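Local structure of RegF protein (Neisseria gonorrhoeae, 4HOJ) at residues T11-V21 against M151-R162; S141-F149 against Y180-E188. The protein binds glutathione, is a homolog of the glutathione transferases and probably acts in the stringent starvation response. All coordinates share one frame; numbering follows the deposited sequence.

Interaction 1 (T11-V21 against M151-R162); sequences TCPFSHRCRFV and MIDVALAPLLWR. With GSH (glutathione), chain C.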
loop_
_atom_site.group_PDB
_atom_site.type_symbol
_atom_site.label_atom_id
_atom_site.label_comp_id
_atom_site.label_asym_id
_atom_site.label_seq_id
_atom_site.Cartn_x
_atom_site.Cartn_y
_atom_site.Cartn_z
ATOM N N THR A 11 1.205 -14.658 18.015
ATOM C CA THR A 11 -0.191 -14.824 17.529
ATOM C C THR A 11 -0.549 -13.778 16.504
ATOM O O THR A 11 -1.722 -13.655 16.162
ATOM C CB THR A 11 -1.263 -14.864 18.652
ATOM O OG1 THR A 11 -1.226 -13.628 19.365
ATOM C CG2 THR A 11 -0.999 -16.033 19.616
ATOM N N CYS A 12 0.425 -13.050 15.969
ATOM C CA CYS A 12 0.120 -11.918 15.111
ATOM C C CYS A 12 -0.081 -12.379 13.661
ATOM O O CYS A 12 0.872 -12.917 13.071
ATOM C CB CYS A 12 1.296 -10.930 15.191
ATOM S SG CYS A 12 1.191 -9.568 14.025
ATOM N N PRO A 13 -1.256 -12.107 13.080
ATOM C CA PRO A 13 -1.460 -12.572 11.690
ATOM C C PRO A 13 -0.538 -11.871 10.702
ATOM O O PRO A 13 -0.244 -12.435 9.641
ATOM C CB PRO A 13 -2.967 -12.291 11.417
ATOM C CG PRO A 13 -3.337 -11.174 12.450
ATOM C CD PRO A 13 -2.459 -11.505 13.690
ATOM N N PHE A 14 -0.123 -10.639 10.989
ATOM C CA PHE A 14 0.737 -9.897 10.070
ATOM C C PHE A 14 2.124 -10.425 10.115
ATOM O O PHE A 14 2.756 -10.618 9.067
ATOM C CB PHE A 14 0.661 -8.390 10.382
ATOM C CG PHE A 14 -0.744 -7.860 10.288
ATOM C CD1 PHE A 14 -1.314 -7.662 9.047
ATOM C CD2 PHE A 14 -1.495 -7.649 11.402
ATOM C CE1 PHE A 14 -2.596 -7.189 8.926
ATOM C CE2 PHE A 14 -2.828 -7.219 11.309
ATOM C CZ PHE A 14 -3.379 -6.990 10.053
ATOM N N SER A 15 2.598 -10.814 11.309
ATOM C CA SER A 15 3.885 -11.526 11.439
ATOM C C SER A 15 3.842 -12.915 10.765
ATOM O O SER A 15 4.831 -13.368 10.184
ATOM C CB SER A 15 4.239 -11.728 12.951
ATOM O OG SER A 15 4.414 -10.440 13.598
ATOM N N HIS A 16 2.689 -13.556 10.884
ATOM C CA HIS A 16 2.475 -14.864 10.293
ATOM C C HIS A 16 2.708 -14.793 8.765
ATOM O O HIS A 16 3.350 -15.673 8.173
ATOM C CB HIS A 16 1.069 -15.301 10.669
ATOM C CG HIS A 16 0.752 -16.720 10.341
ATOM N ND1 HIS A 16 -0.488 -17.232 10.613
ATOM C CD2 HIS A 16 1.464 -17.702 9.705
ATOM C CE1 HIS A 16 -0.524 -18.504 10.220
ATOM N NE2 HIS A 16 0.646 -18.813 9.653
ATOM N N ARG A 17 2.276 -13.690 8.124
ATOM C CA ARG A 17 2.481 -13.565 6.674
ATOM C C ARG A 17 3.966 -13.620 6.379
ATOM O O ARG A 17 4.402 -14.300 5.429
ATOM C CB ARG A 17 1.982 -12.206 6.116
ATOM C CG ARG A 17 0.535 -11.932 6.236
ATOM C CD ARG A 17 0.280 -10.493 5.764
ATOM N NE ARG A 17 -1.140 -10.245 5.494
ATOM C CZ ARG A 17 -1.609 -9.012 5.271
ATOM N NH1 ARG A 17 -0.845 -7.918 5.478
ATOM N NH2 ARG A 17 -2.877 -8.916 4.923
ATOM N N CYS A 18 4.763 -12.881 7.166
ATOM C CA CYS A 18 6.208 -12.795 6.893
ATOM C C CYS A 18 6.904 -14.112 7.205
ATOM O O CYS A 18 7.773 -14.552 6.445
ATOM C CB CYS A 18 6.819 -11.665 7.712
ATOM S SG CYS A 18 6.094 -10.043 7.369
ATOM N N ARG A 19 6.511 -14.814 8.266
ATOM C CA ARG A 19 7.040 -16.140 8.560
ATOM C C ARG A 19 6.743 -17.090 7.418
ATOM O O ARG A 19 7.620 -17.860 7.010
ATOM C CB ARG A 19 6.505 -16.635 9.929
ATOM C CG ARG A 19 7.155 -15.894 11.104
ATOM C CD ARG A 19 6.618 -16.450 12.423
ATOM N NE ARG A 19 5.477 -15.709 12.962
ATOM C CZ ARG A 19 4.217 -16.159 13.053
ATOM N NH1 ARG A 19 3.312 -15.466 13.785
ATOM N NH2 ARG A 19 3.861 -17.290 12.501
ATOM N N PHE A 20 5.530 -17.003 6.869
ATOM C CA PHE A 20 5.165 -17.869 5.752
ATOM C C PHE A 20 6.103 -17.619 4.544
ATOM O O PHE A 20 6.659 -18.560 3.967
ATOM C CB PHE A 20 3.695 -17.610 5.466
ATOM C CG PHE A 20 3.047 -18.559 4.475
ATOM C CD1 PHE A 20 3.670 -19.690 3.969
ATOM C CD2 PHE A 20 1.740 -18.256 4.062
ATOM C CE1 PHE A 20 2.976 -20.531 3.061
ATOM C CE2 PHE A 20 1.046 -19.062 3.180
ATOM C CZ PHE A 20 1.671 -20.208 2.650
ATOM N N VAL A 21 6.315 -16.344 4.175
ATOM C CA VAL A 21 7.226 -16.049 3.083
ATOM C C VAL A 21 8.616 -16.560 3.370
ATOM O O VAL A 21 9.249 -17.136 2.481
ATOM C CB VAL A 21 7.270 -14.524 2.736
ATOM C CG1 VAL A 21 8.355 -14.248 1.663
ATOM C CG2 VAL A 21 5.944 -14.038 2.220
ATOM N N MET A 151 2.201 -14.405 -3.660
ATOM C CA MET A 151 2.240 -13.574 -2.442
ATOM C C MET A 151 0.839 -13.145 -2.017
ATOM O O MET A 151 0.576 -12.843 -0.861
ATOM C CB MET A 151 3.037 -12.315 -2.771
ATOM C CG MET A 151 3.227 -11.533 -1.525
ATOM S SD MET A 151 4.430 -12.415 -0.545
ATOM C CE MET A 151 5.925 -11.849 -1.354
ATOM N N ILE A 152 -0.081 -13.114 -2.966
ATOM C CA ILE A 152 -1.441 -12.768 -2.623
ATOM C C ILE A 152 -2.100 -13.826 -1.719
ATOM O O ILE A 152 -2.802 -13.535 -0.742
ATOM C CB ILE A 152 -2.287 -12.377 -3.883
ATOM C CG1 ILE A 152 -1.514 -11.513 -4.909
ATOM C CG2 ILE A 152 -3.558 -11.674 -3.416
ATOM C CD1 ILE A 152 -0.623 -10.425 -4.465
ATOM N N ASP A 153 -1.826 -15.085 -2.032
ATOM C CA ASP A 153 -2.220 -16.185 -1.147
ATOM C C ASP A 153 -1.554 -16.097 0.230
ATOM O O ASP A 153 -2.174 -16.290 1.276
ATOM C CB ASP A 153 -1.860 -17.521 -1.790
ATOM C CG ASP A 153 -2.483 -17.672 -3.182
ATOM O OD1 ASP A 153 -3.728 -17.798 -3.256
ATOM O OD2 ASP A 153 -1.747 -17.673 -4.165
ATOM N N VAL A 154 -0.296 -15.728 0.225
ATOM C CA VAL A 154 0.430 -15.566 1.471
ATOM C C VAL A 154 -0.240 -14.531 2.348
ATOM O O VAL A 154 -0.426 -14.753 3.568
ATOM C CB VAL A 154 1.877 -15.136 1.215
ATOM C CG1 VAL A 154 2.564 -14.669 2.513
ATOM C CG2 VAL A 154 2.654 -16.281 0.565
ATOM N N ALA A 155 -0.611 -13.387 1.762
ATOM C CA ALA A 155 -1.149 -12.272 2.573
ATOM C C ALA A 155 -2.508 -12.668 3.225
ATOM O O ALA A 155 -2.799 -12.256 4.338
ATOM C CB ALA A 155 -1.282 -11.052 1.680
ATOM N N LEU A 156 -3.319 -13.455 2.517
ATOM C CA LEU A 156 -4.622 -13.814 3.026
ATOM C C LEU A 156 -4.581 -14.996 4.005
ATOM O O LEU A 156 -5.426 -15.088 4.884
ATOM C CB LEU A 156 -5.493 -14.184 1.820
ATOM C CG LEU A 156 -6.924 -14.646 2.159
ATOM C CD1 LEU A 156 -7.714 -13.557 2.921
ATOM C CD2 LEU A 156 -7.652 -15.005 0.852
ATOM N N ALA A 157 -3.570 -15.867 3.895
ATOM C CA ALA A 157 -3.599 -17.155 4.596
ATOM C C ALA A 157 -3.755 -16.983 6.119
ATOM O O ALA A 157 -4.456 -17.767 6.711
ATOM C CB ALA A 157 -2.328 -17.962 4.235
ATOM N N PRO A 158 -3.075 -16.056 6.788
ATOM C CA PRO A 158 -3.257 -15.980 8.263
ATOM C C PRO A 158 -4.653 -15.673 8.695
ATOM O O PRO A 158 -5.045 -16.095 9.807
ATOM C CB PRO A 158 -2.283 -14.891 8.672
ATOM C CG PRO A 158 -1.191 -14.961 7.533
ATOM C CD PRO A 158 -2.049 -15.105 6.323
ATOM N N LEU A 159 -5.417 -14.932 7.893
ATOM C CA LEU A 159 -6.830 -14.709 8.216
ATOM C C LEU A 159 -7.643 -15.971 8.064
ATOM O O LEU A 159 -8.389 -16.329 8.960
ATOM C CB LEU A 159 -7.389 -13.583 7.365
ATOM C CG LEU A 159 -8.922 -13.411 7.407
ATOM C CD1 LEU A 159 -9.371 -13.205 8.853
ATOM C CD2 LEU A 159 -9.308 -12.221 6.548
ATOM N N LEU A 160 -7.451 -16.680 6.983
ATOM C CA LEU A 160 -8.200 -17.940 6.822
ATOM C C LEU A 160 -7.849 -18.967 7.891
ATOM O O LEU A 160 -8.731 -19.692 8.344
ATOM C CB LEU A 160 -7.940 -18.525 5.404
ATOM C CG LEU A 160 -8.292 -17.559 4.269
ATOM C CD1 LEU A 160 -8.049 -18.227 2.900
ATOM C CD2 LEU A 160 -9.718 -17.152 4.407
ATOM N N TRP A 161 -6.581 -18.985 8.346
ATOM C CA TRP A 161 -6.214 -19.896 9.428
ATOM C C TRP A 161 -7.012 -19.581 10.689
ATOM O O TRP A 161 -7.306 -20.508 11.450
ATOM C CB TRP A 161 -4.718 -19.703 9.687
ATOM C CG TRP A 161 -4.222 -20.632 10.746
ATOM C CD1 TRP A 161 -3.868 -20.266 12.007
ATOM C CD2 TRP A 161 -4.065 -22.061 10.674
ATOM N NE1 TRP A 161 -3.522 -21.386 12.750
ATOM C CE2 TRP A 161 -3.598 -22.484 11.935
ATOM C CE3 TRP A 161 -4.282 -23.014 9.670
ATOM C CZ2 TRP A 161 -3.353 -23.832 12.229
ATOM C CZ3 TRP A 161 -4.005 -24.348 9.954
ATOM C CH2 TRP A 161 -3.548 -24.731 11.222
ATOM N N ARG A 162 -7.356 -18.308 10.898
ATOM C CA ARG A 162 -7.962 -17.794 12.112
ATOM C C ARG A 162 -9.466 -17.720 12.057
ATOM O O ARG A 162 -10.050 -17.172 13.023
ATOM C CB ARG A 162 -7.378 -16.386 12.443
ATOM C CG ARG A 162 -5.943 -16.462 12.986
ATOM C CD ARG A 162 -5.268 -15.061 12.908
ATOM N NE ARG A 162 -4.001 -15.050 13.601
ATOM C CZ ARG A 162 -2.858 -15.593 13.167
ATOM N NH1 ARG A 162 -2.843 -16.183 11.950
ATOM N NH2 ARG A 162 -1.733 -15.487 13.860
HETATM N N1 GSH C . -0.218 -2.798 8.999
HETATM C CA1 GSH C . 0.615 -3.661 9.887
HETATM C C1 GSH C . 1.297 -4.709 9.088
HETATM O O11 GSH C . 2.429 -5.130 9.438
HETATM O O12 GSH C . 0.690 -5.160 8.099
HETATM C CB1 GSH C . -0.207 -4.213 11.060
HETATM C CG1 GSH C . 0.650 -4.889 12.137
HETATM C CD1 GSH C . -0.158 -5.085 13.405
HETATM O OE1 GSH C . -1.325 -4.785 13.519
HETATM N N2 GSH C . 0.579 -5.706 14.403
HETATM C CA2 GSH C . -0.060 -5.924 15.700
HETATM C C2 GSH C . 0.741 -5.133 16.703
HETATM O O2 GSH C . 1.953 -5.005 16.750
HETATM C CB2 GSH C . -0.056 -7.337 16.177
HETATM S SG2 GSH C . -0.830 -8.477 15.065
HETATM N N3 GSH C . -0.077 -4.581 17.775
HETATM C CA3 GSH C . 0.517 -3.786 18.834
HETATM C C3 GSH C . -0.075 -2.414 18.746
HETATM O O31 GSH C . -0.813 -1.977 17.798
HETATM O O32 GSH C . 0.223 -1.651 19.694
HETATM O O HOH W 1 -4.522 -13.972 16.209
#

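Interaction 2 (S141-F149 against Y180-E188); sequences SKYILGEDF and YAERIFQRE. With CA (calcium ion), chain E.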
loop_
_atom_site.group_PDB
_atom_site.type_symbol
_atom_site.label_atom_id
_atom_site.label_comp_id
_atom_site.label_asym_id
_atom_site.label_seq_id
_atom_site.Cartn_x
_atom_site.Cartn_y
_atom_site.Cartn_z
ATOM N N SER A 141 -10.324 -20.613 -9.885
ATOM C CA SER A 141 -8.916 -20.964 -9.972
ATOM C C SER A 141 -8.361 -21.616 -8.685
ATOM O O SER A 141 -8.932 -21.474 -7.596
ATOM C CB SER A 141 -8.101 -19.728 -10.312
ATOM O OG SER A 141 -8.089 -19.540 -11.716
ATOM N N LYS A 142 -7.229 -22.310 -8.833
ATOM C CA LYS A 142 -6.582 -23.053 -7.740
ATOM C C LYS A 142 -6.083 -22.098 -6.671
ATOM O O LYS A 142 -6.198 -22.382 -5.470
ATOM C CB LYS A 142 -5.410 -23.899 -8.263
ATOM C CG LYS A 142 -4.756 -24.881 -7.249
ATOM C CD LYS A 142 -3.985 -26.027 -7.991
ATOM C CE LYS A 142 -3.046 -26.829 -7.059
ATOM N NZ LYS A 142 -1.589 -26.441 -7.232
ATOM N N TYR A 143 -5.525 -20.962 -7.092
ATOM C CA TYR A 143 -5.028 -19.975 -6.132
ATOM C C TYR A 143 -5.691 -18.642 -6.463
ATOM O O TYR A 143 -6.385 -18.523 -7.486
ATOM C CB TYR A 143 -3.512 -19.864 -6.222
ATOM C CG TYR A 143 -2.841 -21.179 -5.917
ATOM C CD1 TYR A 143 -2.584 -21.549 -4.626
ATOM C CD2 TYR A 143 -2.469 -22.027 -6.945
ATOM C CE1 TYR A 143 -1.988 -22.774 -4.338
ATOM C CE2 TYR A 143 -1.865 -23.254 -6.681
ATOM C CZ TYR A 143 -1.621 -23.608 -5.379
ATOM O OH TYR A 143 -1.020 -24.812 -5.077
ATOM N N ILE A 144 -5.474 -17.627 -5.633
ATOM C CA ILE A 144 -6.213 -16.383 -5.820
ATOM C C ILE A 144 -5.950 -15.718 -7.188
ATOM O O ILE A 144 -6.884 -15.190 -7.791
ATOM C CB ILE A 144 -5.986 -15.393 -4.668
ATOM C CG1 ILE A 144 -6.340 -16.033 -3.349
ATOM C CG2 ILE A 144 -6.913 -14.192 -4.814
ATOM C CD1 ILE A 144 -6.035 -15.122 -2.208
ATOM N N LEU A 145 -4.720 -15.747 -7.692
ATOM C CA LEU A 145 -4.449 -15.084 -8.971
ATOM C C LEU A 145 -4.533 -16.011 -10.173
ATOM O O LEU A 145 -4.370 -15.581 -11.328
ATOM C CB LEU A 145 -3.074 -14.427 -8.977
ATOM C CG LEU A 145 -2.900 -13.308 -7.945
ATOM C CD1 LEU A 145 -1.583 -12.621 -8.248
ATOM C CD2 LEU A 145 -4.060 -12.319 -8.010
ATOM N N GLY A 146 -4.795 -17.282 -9.944
ATOM C CA GLY A 146 -4.782 -18.206 -11.066
ATOM C C GLY A 146 -4.245 -19.553 -10.662
ATOM O O GLY A 146 -4.421 -19.994 -9.528
ATOM N N GLU A 147 -3.571 -20.235 -11.567
ATOM C CA GLU A 147 -3.203 -21.592 -11.220
ATOM C C GLU A 147 -1.884 -21.640 -10.447
ATOM O O GLU A 147 -1.482 -22.709 -10.013
ATOM C CB GLU A 147 -3.197 -22.480 -12.462
ATOM C CG GLU A 147 -2.353 -21.923 -13.509
ATOM C CD GLU A 147 -2.398 -22.708 -14.869
ATOM O OE1 GLU A 147 -3.412 -23.381 -15.275
ATOM O OE2 GLU A 147 -1.351 -22.655 -15.538
ATOM N N ASP A 148 -1.249 -20.487 -10.216
ATOM C CA ASP A 148 0.013 -20.435 -9.464
ATOM C C ASP A 148 -0.090 -19.738 -8.092
ATOM O O ASP A 148 -0.601 -18.637 -7.968
ATOM C CB ASP A 148 1.114 -19.764 -10.275
ATOM C CG ASP A 148 1.345 -20.462 -11.585
ATOM O OD1 ASP A 148 1.750 -21.623 -11.549
ATOM O OD2 ASP A 148 1.061 -19.851 -12.626
ATOM N N PHE A 149 0.449 -20.399 -7.080
ATOM C CA PHE A 149 0.566 -19.840 -5.726
ATOM C C PHE A 149 1.336 -18.549 -5.774
ATOM O O PHE A 149 2.344 -18.451 -6.459
ATOM C CB PHE A 149 1.333 -20.854 -4.877
ATOM C CG PHE A 149 1.610 -20.387 -3.466
ATOM C CD1 PHE A 149 0.601 -20.363 -2.533
ATOM C CD2 PHE A 149 2.894 -19.969 -3.081
ATOM C CE1 PHE A 149 0.875 -19.959 -1.215
ATOM C CE2 PHE A 149 3.176 -19.572 -1.775
ATOM C CZ PHE A 149 2.161 -19.546 -0.843
ATOM N N TYR A 180 -10.004 -24.215 -0.859
ATOM C CA TYR A 180 -8.778 -23.464 -1.127
ATOM C C TYR A 180 -7.920 -23.249 0.128
ATOM O O TYR A 180 -6.695 -23.479 0.085
ATOM C CB TYR A 180 -9.099 -22.112 -1.821
ATOM C CG TYR A 180 -8.042 -21.035 -1.661
ATOM C CD1 TYR A 180 -6.952 -20.937 -2.543
ATOM C CD2 TYR A 180 -8.129 -20.110 -0.622
ATOM C CE1 TYR A 180 -6.004 -19.954 -2.399
ATOM C CE2 TYR A 180 -7.186 -19.140 -0.473
ATOM C CZ TYR A 180 -6.125 -19.063 -1.353
ATOM O OH TYR A 180 -5.188 -18.070 -1.186
ATOM N N ALA A 181 -8.534 -22.823 1.228
ATOM C CA ALA A 181 -7.755 -22.566 2.424
ATOM C C ALA A 181 -7.053 -23.862 2.837
ATOM O O ALA A 181 -5.896 -23.801 3.208
ATOM C CB ALA A 181 -8.629 -22.077 3.533
ATOM N N GLU A 182 -7.740 -25.000 2.819
ATOM C CA GLU A 182 -7.078 -26.278 3.150
ATOM C C GLU A 182 -5.860 -26.601 2.264
ATOM O O GLU A 182 -4.840 -27.132 2.757
ATOM C CB GLU A 182 -8.075 -27.445 3.166
ATOM C CG GLU A 182 -9.154 -27.296 4.239
ATOM C CD GLU A 182 -8.614 -26.991 5.640
ATOM O OE1 GLU A 182 -7.646 -27.650 6.111
ATOM O OE2 GLU A 182 -9.168 -26.067 6.278
ATOM N N ARG A 183 -5.921 -26.271 0.985
ATOM C CA ARG A 183 -4.752 -26.452 0.130
ATOM C C ARG A 183 -3.584 -25.580 0.577
ATOM O O ARG A 183 -2.463 -26.077 0.604
ATOM C CB ARG A 183 -5.097 -26.196 -1.328
ATOM C CG ARG A 183 -5.723 -27.429 -1.978
ATOM C CD ARG A 183 -5.704 -27.334 -3.498
ATOM N NE ARG A 183 -6.100 -25.996 -3.932
ATOM C CZ ARG A 183 -7.359 -25.624 -4.116
ATOM N NH1 ARG A 183 -8.352 -26.490 -3.928
ATOM N NH2 ARG A 183 -7.633 -24.401 -4.505
ATOM N N ILE A 184 -3.836 -24.311 0.926
ATOM C CA ILE A 184 -2.769 -23.468 1.406
ATOM C C ILE A 184 -2.168 -24.054 2.685
ATOM O O ILE A 184 -0.930 -24.090 2.854
ATOM C CB ILE A 184 -3.304 -22.066 1.703
ATOM C CG1 ILE A 184 -3.873 -21.467 0.420
ATOM C CG2 ILE A 184 -2.174 -21.168 2.285
ATOM C CD1 ILE A 184 -2.865 -21.418 -0.771
ATOM N N PHE A 185 -3.028 -24.540 3.582
ATOM C CA PHE A 185 -2.543 -24.951 4.901
ATOM C C PHE A 185 -1.771 -26.271 4.828
ATOM O O PHE A 185 -1.015 -26.568 5.775
ATOM C CB PHE A 185 -3.679 -25.163 5.884
ATOM C CG PHE A 185 -4.592 -23.963 6.071
ATOM C CD1 PHE A 185 -4.140 -22.630 5.914
ATOM C CD2 PHE A 185 -5.918 -24.198 6.456
ATOM C CE1 PHE A 185 -5.061 -21.574 6.147
ATOM C CE2 PHE A 185 -6.797 -23.155 6.658
ATOM C CZ PHE A 185 -6.346 -21.832 6.493
ATOM N N GLN A 186 -1.916 -27.009 3.722
ATOM C CA GLN A 186 -1.134 -28.215 3.541
ATOM C C GLN A 186 0.269 -27.925 3.042
ATOM O O GLN A 186 1.083 -28.828 2.940
ATOM C CB GLN A 186 -1.872 -29.155 2.598
ATOM C CG GLN A 186 -3.115 -29.696 3.300
ATOM C CD GLN A 186 -4.109 -30.419 2.401
ATOM O OE1 GLN A 186 -3.962 -30.471 1.166
ATOM N NE2 GLN A 186 -5.147 -30.989 3.028
ATOM N N ARG A 187 0.571 -26.676 2.689
ATOM C CA ARG A 187 1.901 -26.418 2.153
ATOM C C ARG A 187 2.941 -26.571 3.282
ATOM O O ARG A 187 2.763 -26.080 4.399
ATOM C CB ARG A 187 2.012 -25.014 1.569
ATOM C CG ARG A 187 1.112 -24.773 0.354
ATOM C CD ARG A 187 1.276 -23.362 -0.228
ATOM N NE ARG A 187 2.638 -23.100 -0.743
ATOM C CZ ARG A 187 2.988 -23.342 -1.995
ATOM N NH1 ARG A 187 2.124 -23.882 -2.831
ATOM N NH2 ARG A 187 4.221 -23.087 -2.378
ATOM N N GLU A 188 4.037 -27.243 2.977
ATOM C CA GLU A 188 5.087 -27.488 3.935
ATOM C C GLU A 188 5.513 -26.205 4.652
ATOM O O GLU A 188 5.681 -26.191 5.860
ATOM C CB GLU A 188 6.288 -28.111 3.193
ATOM C CG GLU A 188 7.440 -28.452 4.061
ATOM C CD GLU A 188 8.544 -29.162 3.292
ATOM O OE1 GLU A 188 9.215 -28.506 2.470
ATOM O OE2 GLU A 188 8.730 -30.375 3.486
HETATM CA CA CA E . -10.849 -24.548 5.526
HETATM O O HOH W 2 -9.807 -22.930 -5.521
HETATM O O HOH W 3 -0.330 -25.143 -2.516
HETATM O O HOH W 4 -11.401 -23.556 7.705
#

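Interaction 1 (T11-V21 against M151-R162)
Arg162 reaches across to Thr11 and His16, joining the thioredoxin-like N-terminal domain of this glutathione transferase fold to its helical C-terminal domain. Helix 13-21 and helix 151-161 run at 134° with their axes 8.2 Å apart. The Arg162 guanidinium lies over Pro13 CA and spends its N-H groups in its own plane. Its NH2 donates to Thr11 O at 2.9 Å, coming from above the carbonyl plane and not along a lone pair; NH2 also forms a salt bridge with Glu198. NH1 gives a nearly straight bond to His16 ND1, 2.9 Å away and within the imidazole plane, and a second one to Pro158 O. A water accepts from Arg162 NE and donates to Thr11 O, giving that carbonyl two donors. His16 reaches this position with CG anti to its backbone N (chi1 -170°); Pro158 CG then sits 4.1 Å from the ring centroid as a CH-pi contact, and the imidazole turns an edge to the face of the five-membered ring of Trp161, an offset edge-to-face pair with planes at 88°. Beyond Pro158, Phe20 rests against Val154 and Ala157, while Val21 CG2 meets Val154 CG1 at 3.5 Å, tighter than usual for two carbons. Cys12 is the N-cap of the first helix and the residue joined covalently to glutathione, so this interface backs directly onto the ligand pocket. Arg17, whose guanidinium is also bound by Glu100 and Ser65, extends past Pro158 until its NE meets Ala155 O at 2.9 Å, in the carbonyl plane and on a lone pair.

Interaction 2 (S141-F149 against Y180-E188)
Arg187 lays its guanidinium flat on the ring of Phe149, the planes 4° apart and CZ 3.5 Å from the ring centroid, in a cation-pi stack. The two side chains come from opposite directions. Arg187 CD lies over the same face, and the bend at chi3 (63°) folds NE and the guanidinium back over the ring. Glu24, in helix 13-25, forms a salt bridge with Arg187 NE. Ile184 supplies the bump between the aromatic rings: its CD1 stands at the edge of the Tyr143 ring, 3.9 Å from CD1 of that ring, and at the edge of Phe149, 4.0 Å from CD1 there. Next to Ile184, the Tyr180 ring fits against the start of the turn, with its edge at Lys142 O and its CE1 3.9 Å from Tyr143 CA. Ile144 crosses the end of Tyr180 at about a right angle, placing CG1 3.2 Å from the hydroxyl OH, which is itself hydrogen-bonded to Asp153. Arg183, bent at chi3, crosses Lys142 at a slant with NE 3.7 Å from Lys142 CG, and points NH2 at a lone pair of Lys142 O, 2.7 Å away and in the carbonyl plane. One water links the same NH2 to Ser141 O, and another joins Tyr143 OH to Arg187 NH1. Arg183 NE is buried here without a polar partner. Tyr143 to Gly146 forms a type I beta turn, and the whole arrangement is a loop packed on the end of helix 175-185 and its junction to helix 188-193, within the all-helical C-terminal domain of the glutathione transferase fold.

Overall arrangement
The centre of interaction 1 lies about 2 Å from that of the chain and the contact is almost wholly buried, whereas the centre of interaction 2 is about 14 Å from it and the contact is partly exposed. The first joins the two domains helix to helix beside the glutathione pocket; the second stays within the C-terminal domain, setting a loop on helix 175-185 and the junction to helix 188-193. Both use arginines with acidic partners, carbonyls and water; the difference is a histidine acceptor in interaction 1 against a stacked phenylalanine in interaction 2. Helix 151-161 connects them: Asp153 OD1 meets Ile144 N at 3.0 Å, a probable hydrogen bond, and Trp161 packs on Phe185.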